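Local coordinates for chemotaxis protein CheX (Desulfovibrio desulfuricans subsp. desulfuricans str. G20, PDB 3HM4) that probably acts as a phosphatase in bacterial chemotaxis, removing the phosphoryl group from the phosphorylated response regulator CheY, at residues K11-A16 against V151-E156; T18-T23 against G93-M98. One frame throughout, in Å; residues are numbered along the deposited sequence.

Contact 1: K11-A16 against V151-E156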
ATOM      1  N   LYS A  11      14.076  -9.903  12.344  1.00 18.68           N
ATOM      2  CA  LYS A  11      15.239  -9.038  12.656  1.00 20.02           C
ATOM      3  C   LYS A  11      15.653  -8.024  11.576  1.00 19.54           C
ATOM      4  O   LYS A  11      15.814  -6.855  11.887  1.00 20.46           O
ATOM      5  CB  LYS A  11      16.466  -9.869  13.110  1.00 23.26           C
ATOM      6  CG  LYS A  11      17.659  -9.008  13.596  1.00 27.75           C
ATOM      7  N   PRO A  12      15.792  -8.457  10.303  1.00 18.77           N
ATOM      8  CA  PRO A  12      16.198  -7.463   9.306  1.00 18.15           C
ATOM      9  C   PRO A  12      15.211  -6.294   9.149  1.00 17.88           C
ATOM     10  O   PRO A  12      15.632  -5.144   8.920  1.00 17.25           O
ATOM     11  CB  PRO A  12      16.352  -8.286   8.008  1.00 20.98           C
ATOM     12  CG  PRO A  12      15.705  -9.540   8.276  1.00 21.55           C
ATOM     13  CD  PRO A  12      15.851  -9.815   9.738  1.00 20.51           C
ATOM     14  N   PHE A  13      13.909  -6.584   9.324  1.00 16.46           N
ATOM     15  CA  PHE A  13      12.899  -5.536   9.246  1.00 15.93           C
ATOM     16  C   PHE A  13      12.947  -4.625  10.473  1.00 14.40           C
ATOM     17  O   PHE A  13      12.865  -3.399  10.343  1.00 15.22           O
ATOM     18  CB  PHE A  13      11.495  -6.151   9.130  1.00 15.56           C
ATOM     19  CG  PHE A  13      11.312  -7.019   7.916  1.00 14.93           C
ATOM     20  CD1 PHE A  13      10.970  -6.467   6.697  1.00 14.02           C
ATOM     21  CD2 PHE A  13      11.510  -8.391   7.991  1.00 15.16           C
ATOM     22  CE1 PHE A  13      10.804  -7.259   5.584  1.00 16.64           C
ATOM     23  CE2 PHE A  13      11.337  -9.189   6.885  1.00 15.72           C
ATOM     24  CZ  PHE A  13      11.000  -8.620   5.671  1.00 15.80           C
ATOM     25  N   VAL A  14      13.130  -5.230  11.643  1.00 15.30           N
ATOM     26  CA  VAL A  14      13.177  -4.489  12.907  1.00 16.32           C
ATOM     27  C   VAL A  14      14.440  -3.594  12.948  1.00 16.34           C
ATOM     28  O   VAL A  14      14.345  -2.398  13.252  1.00 16.66           O
ATOM     29  CB  VAL A  14      13.126  -5.424  14.134  1.00 16.68           C
ATOM     30  CG1 VAL A  14      13.284  -4.642  15.453  1.00 18.52           C
ATOM     31  CG2 VAL A  14      11.801  -6.207  14.143  1.00 18.59           C
ATOM     32  N   THR A  15      15.599  -4.166  12.643  1.00 16.46           N
ATOM     33  CA  THR A  15      16.842  -3.392  12.636  1.00 16.61           C
ATOM     34  C   THR A  15      16.788  -2.238  11.640  1.00 16.41           C
ATOM     35  O   THR A  15      17.193  -1.130  11.966  1.00 16.34           O
ATOM     36  CB  THR A  15      18.047  -4.294  12.351  1.00 18.75           C
ATOM     37  OG1 THR A  15      18.168  -5.258  13.400  1.00 21.33           O
ATOM     38  CG2 THR A  15      19.354  -3.499  12.227  1.00 20.86           C
ATOM     39  N   ALA A  16      16.287  -2.499  10.436  1.00 15.08           N
ATOM     40  CA  ALA A  16      16.173  -1.427   9.452  1.00 14.15           C
ATOM     41  C   ALA A  16      15.276  -0.280   9.967  1.00 15.25           C
ATOM     42  O   ALA A  16      15.574   0.895   9.809  1.00 15.60           O
ATOM     43  CB  ALA A  16      15.639  -1.960   8.112  1.00 16.25           C
ATOM     44  N   VAL A 151       5.428  -1.710  12.846  1.00 10.43           N
ATOM     45  CA  VAL A 151       5.875  -2.207  11.545  0.50 10.90           C
ATOM     46  C   VAL A 151       5.232  -3.558  11.337  1.00 10.68           C
ATOM     47  O   VAL A 151       5.165  -4.371  12.277  1.00 11.38           O
ATOM     48  CB  VAL A 151       7.396  -2.414  11.467  0.50 12.21           C
ATOM     49  CG1 VAL A 151       7.817  -3.264  10.219  0.50 10.76           C
ATOM     50  CG2 VAL A 151       8.088  -1.078  11.472  0.50 13.12           C
ATOM     51  N   GLU A 152       4.730  -3.817  10.124  1.00 10.90           N
ATOM     52  CA  GLU A 152       4.167  -5.119   9.786  1.00 10.58           C
ATOM     53  C   GLU A 152       4.787  -5.612   8.506  1.00 10.46           C
ATOM     54  O   GLU A 152       5.171  -4.807   7.636  1.00 11.21           O
ATOM     55  CB  GLU A 152       2.653  -5.036   9.629  1.00 10.86           C
ATOM     56  CG  GLU A 152       1.966  -4.495  10.882  1.00 13.03           C
ATOM     57  CD  GLU A 152       0.488  -4.387  10.819  1.00 15.82           C
ATOM     58  OE1 GLU A 152      -0.039  -4.315   9.709  1.00 18.18           O
ATOM     59  OE2 GLU A 152      -0.141  -4.251  11.912  1.00 16.49           O
ATOM     60  N   PHE A 153       4.911  -6.920   8.379  1.00 10.33           N
ATOM     61  CA  PHE A 153       5.374  -7.477   7.129  1.00 10.39           C
ATOM     62  C   PHE A 153       4.744  -8.823   6.886  1.00  9.86           C
ATOM     63  O   PHE A 153       4.237  -9.482   7.809  1.00 10.89           O
ATOM     64  CB  PHE A 153       6.912  -7.533   7.025  1.00 11.45           C
ATOM     65  CG  PHE A 153       7.556  -8.558   7.900  1.00 10.50           C
ATOM     66  CD1 PHE A 153       7.974  -8.232   9.204  1.00 12.48           C
ATOM     67  CD2 PHE A 153       7.760  -9.859   7.455  1.00 12.69           C
ATOM     68  CE1 PHE A 153       8.565  -9.195  10.014  1.00 13.51           C
ATOM     69  CE2 PHE A 153       8.348 -10.809   8.278  1.00 13.32           C
ATOM     70  CZ  PHE A 153       8.737 -10.486   9.546  1.00 12.94           C
ATOM     71  N   CYS A 154       4.767  -9.231   5.625  1.00  9.83           N
ATOM     72  CA  CYS A 154       4.323 -10.572   5.260  1.00 10.18           C
ATOM     73  C   CYS A 154       5.119 -11.040   4.049  1.00 11.11           C
ATOM     74  O   CYS A 154       5.645 -10.217   3.298  1.00 10.16           O
ATOM     75  CB  CYS A 154       2.844 -10.657   4.966  1.00 11.49           C
ATOM     76  SG  CYS A 154       2.257  -9.619   3.619  1.00 13.36           S
ATOM     77  N   LEU A 155       5.185 -12.365   3.893  1.00 12.09           N
ATOM     78  CA  LEU A 155       5.810 -12.996   2.731  1.00 13.12           C
ATOM     79  C   LEU A 155       5.020 -14.226   2.358  1.00 14.26           C
ATOM     80  O   LEU A 155       4.635 -14.979   3.249  1.00 15.66           O
ATOM     81  CB  LEU A 155       7.246 -13.414   3.002  1.00 13.60           C
ATOM     82  CG  LEU A 155       8.339 -12.373   3.052  1.00 17.96           C
ATOM     83  CD1 LEU A 155       9.624 -13.131   3.417  1.00 22.08           C
ATOM     84  CD2 LEU A 155       8.485 -11.660   1.728  1.00 19.18           C
ATOM     85  N   GLU A 156       4.774 -14.432   1.076  1.00 13.27           N
ATOM     86  CA  GLU A 156       4.039 -15.626   0.612  1.00 14.81           C
ATOM     87  C   GLU A 156       4.646 -16.188  -0.653  1.00 15.67           C
ATOM     88  O   GLU A 156       5.272 -15.473  -1.425  1.00 16.62           O
ATOM     89  CB  GLU A 156       2.551 -15.359   0.366  1.00 16.42           C
ATOM     90  CG  GLU A 156       2.282 -14.368  -0.806  1.00 16.80           C
ATOM     91  CD  GLU A 156       0.802 -14.140  -1.075  1.00 20.73           C
ATOM     92  OE1 GLU A 156       0.028 -14.122  -0.107  1.00 19.39           O
ATOM     93  OE2 GLU A 156       0.408 -13.950  -2.264  1.00 24.56           O
ATOM     94  OXT GLU A 156       4.405 -17.388  -0.864  1.00 19.16           O
TER
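Phe13 and Phe153 form an offset face-to-face stack that joins helix 10-25 to the six-stranded antiparallel sheet, a helix-on-sheet contact inside the CheX fold. The ring planes lie within 11° of each other and the centroids are 4.0 Å apart, so one phenyl face is laid on the other with a small slide. As a result of that slide, CD2 of Phe13 lies over the middle of the Phe153 ring, while CG of Phe153 sits beneath the middle of the Phe13 ring. Among the shortest approaches, all 3.7 Å, are Phe13 CD2 to Phe153 CE1 and Phe13 CE2 to Phe153 CD2. The stack also takes in the base of the strand side chain: Phe153 CB makes a CH-pi contact with the Phe13 ring, 4.3 Å from its centroid and close to the ring normal.

The two side chains enter this stack from crossed directions, meeting at roughly a right angle even though their rings lie flat together. Phe153 places CG between its own backbone N and carbonyl carbon (chi1 71°), and the ring turns a face to Phe13. Of the 190 Å² buried, most belongs to the two rings; Val151 and Leu155 add a little at longer range.

Alternation along the strand sorts the other side chains: Val151 and Leu155 start toward the helix like Phe153, whereas Glu152 and Cys154 start away from it. On that other face Glu152 forms a salt bridge with Lys37, and Cys154 packs on Thr118 of the second subunit. On the helix-bearing face, Leu107 of helix 84-109 touches Phe13, and Ile138 and Ile140 of the adjoining strand 138-143 pack on Phe153, enclosing the stack between both helices and the sheet.

Contact 2: T18-T23 against G93-M98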
ATOM      1  N   THR A  18      14.439   0.449  13.130  1.00 14.39           N
ATOM      2  CA  THR A  18      15.088   1.136  14.239  1.00 15.89           C
ATOM      3  C   THR A  18      16.151   2.096  13.736  1.00 17.18           C
ATOM      4  O   THR A  18      16.172   3.293  14.136  1.00 17.60           O
ATOM      5  CB  THR A  18      15.687   0.107  15.244  1.00 15.84           C
ATOM      6  OG1 THR A  18      14.661  -0.795  15.700  1.00 18.00           O
ATOM      7  CG2 THR A  18      16.404   0.815  16.425  1.00 17.53           C
ATOM      8  N   ASN A  19      17.000   1.614  12.826  1.00 15.96           N
ATOM      9  CA  ASN A  19      18.086   2.459  12.321  0.60 16.18           C
ATOM     10  C   ASN A  19      17.567   3.659  11.550  1.00 15.96           C
ATOM     11  O   ASN A  19      18.047   4.764  11.750  1.00 17.93           O
ATOM     12  CB  ASN A  19      19.060   1.650  11.466  0.60 16.13           C
ATOM     13  CG  ASN A  19      19.872   0.645  12.274  0.60 19.46           C
ATOM     14  OD1 ASN A  19      19.895   0.682  13.509  0.60 20.50           O
ATOM     15  ND2 ASN A  19      20.528  -0.274  11.576  0.60 21.17           N
ATOM     16  N   VAL A  20      16.583   3.465  10.670  1.00 15.78           N
ATOM     17  CA  VAL A  20      16.062   4.576   9.886  1.00 15.30           C
ATOM     18  C   VAL A  20      15.395   5.637  10.775  1.00 16.26           C
ATOM     19  O   VAL A  20      15.667   6.827  10.623  1.00 17.89           O
ATOM     20  CB  VAL A  20      15.077   4.096   8.779  1.00 15.12           C
ATOM     21  CG1 VAL A  20      14.431   5.258   8.103  1.00 15.61           C
ATOM     22  CG2 VAL A  20      15.864   3.270   7.761  1.00 15.96           C
ATOM     23  N   LEU A  21      14.507   5.202  11.679  1.00 16.43           N
ATOM     24  CA  LEU A  21      13.815   6.154  12.570  1.00 17.36           C
ATOM     25  C   LEU A  21      14.787   6.898  13.497  1.00 18.04           C
ATOM     26  O   LEU A  21      14.581   8.091  13.771  1.00 18.96           O
ATOM     27  CB  LEU A  21      12.627   5.536  13.322  1.00 17.96           C
ATOM     28  CG  LEU A  21      11.288   5.475  12.564  1.00 21.71           C
ATOM     29  CD1 LEU A  21      10.836   6.912  12.131  1.00 20.73           C
ATOM     30  CD2 LEU A  21      11.375   4.556  11.402  1.00 22.41           C
ATOM     31  N   SER A  22      15.789   6.182  13.990  1.00 18.41           N
ATOM     32  CA  SER A  22      16.849   6.771  14.852  0.50 19.11           C
ATOM     33  C   SER A  22      17.568   7.875  14.078  1.00 19.94           C
ATOM     34  O   SER A  22      17.625   9.046  14.502  1.00 23.17           O
ATOM     35  CB  SER A  22      17.879   5.714  15.275  0.50 20.11           C
ATOM     36  OG  SER A  22      17.349   4.760  16.178  0.50 19.30           O
ATOM     37  N   THR A  23      18.080   7.498  12.920  1.00 18.01           N
ATOM     38  CA  THR A  23      18.881   8.420  12.099  0.50 19.10           C
ATOM     39  C   THR A  23      18.132   9.606  11.591  1.00 20.84           C
ATOM     40  O   THR A  23      18.570  10.754  11.773  1.00 22.38           O
ATOM     41  CB  THR A  23      19.467   7.713  10.883  0.50 19.74           C
ATOM     42  OG1 THR A  23      20.295   6.651  11.334  0.50 19.15           O
ATOM     43  CG2 THR A  23      20.261   8.671  10.012  0.50 18.34           C
ATOM     44  N   GLY A  93       7.324   8.965   3.294  1.00 11.52           N
ATOM     45  CA  GLY A  93       7.673   8.248   2.069  1.00 12.83           C
ATOM     46  C   GLY A  93       9.167   7.928   1.999  1.00 12.43           C
ATOM     47  O   GLY A  93       9.553   6.813   1.634  1.00 13.80           O
ATOM     48  N   GLU A  94      10.003   8.888   2.396  1.00 13.28           N
ATOM     49  CA  GLU A  94      11.443   8.626   2.404  1.00 14.92           C
ATOM     50  C   GLU A  94      11.834   7.606   3.452  1.00 13.47           C
ATOM     51  O   GLU A  94      12.647   6.717   3.196  1.00 14.29           O
ATOM     52  CB  GLU A  94      12.238   9.914   2.564  1.00 17.44           C
ATOM     53  CG  GLU A  94      13.764   9.688   2.547  1.00 18.89           C
ATOM     54  CD  GLU A  94      14.309   9.031   1.248  1.00 25.27           C
ATOM     55  OE1 GLU A  94      13.708   9.182   0.159  1.00 28.51           O
ATOM     56  OE2 GLU A  94      15.386   8.374   1.299  1.00 33.78           O
ATOM     57  N   VAL A  95      11.279   7.742   4.655  1.00 12.82           N
ATOM     58  CA  VAL A  95      11.491   6.747   5.718  1.00 12.26           C
ATOM     59  C   VAL A  95      11.175   5.337   5.185  1.00 11.93           C
ATOM     60  O   VAL A  95      11.926   4.393   5.408  1.00 12.70           O
ATOM     61  CB  VAL A  95      10.619   7.054   6.976  1.00 12.78           C
ATOM     62  CG1 VAL A  95      10.503   5.837   7.934  1.00 13.65           C
ATOM     63  CG2 VAL A  95      11.205   8.305   7.669  1.00 13.49           C
ATOM     64  N   THR A  96      10.052   5.226   4.472  1.00 10.69           N
ATOM     65  CA  THR A  96       9.622   3.911   3.976  1.00 11.44           C
ATOM     66  C   THR A  96      10.533   3.347   2.891  1.00 11.50           C
ATOM     67  O   THR A  96      10.861   2.155   2.906  1.00 12.21           O
ATOM     68  CB  THR A  96       8.161   3.964   3.549  1.00 11.95           C
ATOM     69  OG1 THR A  96       7.357   4.486   4.625  1.00 12.66           O
ATOM     70  CG2 THR A  96       7.626   2.608   3.127  1.00 11.44           C
ATOM     71  N   ASN A  97      10.972   4.231   1.983  1.00 12.94           N
ATOM     72  CA  ASN A  97      11.966   3.830   0.974  1.00 12.79           C
ATOM     73  C   ASN A  97      13.245   3.352   1.642  1.00 11.93           C
ATOM     74  O   ASN A  97      13.840   2.372   1.219  1.00 14.55           O
ATOM     75  CB  ASN A  97      12.272   4.975  -0.006  1.00 13.33           C
ATOM     76  CG  ASN A  97      11.421   4.931  -1.255  1.00 16.14           C
ATOM     77  OD1 ASN A  97      11.223   3.850  -1.823  1.00 16.96           O
ATOM     78  ND2 ASN A  97      10.963   6.072  -1.716  1.00 19.29           N
HETATM   79  N   MSE A  98      13.678   4.042   2.699  1.00 13.72           N
HETATM   80  CA  MSE A  98      14.888   3.671   3.411  1.00 13.56           C
HETATM   81  C   MSE A  98      14.749   2.365   4.183  1.00 12.39           C
HETATM   82  O   MSE A  98      15.670   1.540   4.165  1.00 14.02           O
HETATM   83  CB  MSE A  98      15.357   4.784   4.344  1.00 14.30           C
HETATM   84  CG  MSE A  98      15.835   6.028   3.612  1.00 16.20           C
HETATM   85 SE   MSE A  98      16.216   7.456   4.853  0.75 17.57          SE
HETATM   86  CE  MSE A  98      17.671   6.656   5.771  1.00 23.89           C
TER
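Val20 and Leu21 of helix 10-25 pack against Val95 and Met98 of helix 84-109, the segment axes running roughly antiparallel at 143° and approaching to 9.7 Å; side chains meet through apolar atoms alone, with one methyl also against a backbone carbonyl. Ahead of them, Thr18 OG1 bonds to Val14 O within its own helix. Val20 rests both methyls on Met98 CB: CG2 is 3.8 Å from it, and CG1, anti to the backbone N (chi1 173°), also lies 3.8 Å from Val95 O and 4.0 Å from Val95 CG1. Met98, a selenomethionine, is bent at chi3, which brings SE and CE to 4.3 and 4.2 Å from Val20 CG1. Leu21 reaches in from the flank, crossing Val95 at about a right angle to set its CD2 3.8 Å from Val95 CG1. In one of two modelled conformers each, Ser22 OG bonds Thr18 O (2.8 Å) and Thr23 OG1 bonds Asn19 O, from the carbonyl face opposite the backbone N.

Glu94 and Asn97 match the ExxN signature of CheC and CheX phosphatases, catalytic in relatives. Thr96 packs on strand 47-53, and Asn97 on strand 115-123 and Val132 of the second subunit.

Overall arrangement
Both contacts are buried and use positions about two turns apart on helix 10-25, with centres about 13 Å apart; both touching residues of contact 1 are buried, whereas in contact 2 three of four are, Met98 being partly exposed. Contact 1 ties the early part of the helix to strand 149-155 at the C-terminal end of the chain; contact 2 ties its later part to helix 84-109 and is nested within the loop that contact 1 closes. Flat rings bridge helix and sheet in the first, whereas aliphatic side chains and a selenomethionine pack between two helices in the second. Each also has neighbours reaching the second subunit, contact 2 through the helix bearing the likely phosphatase signature.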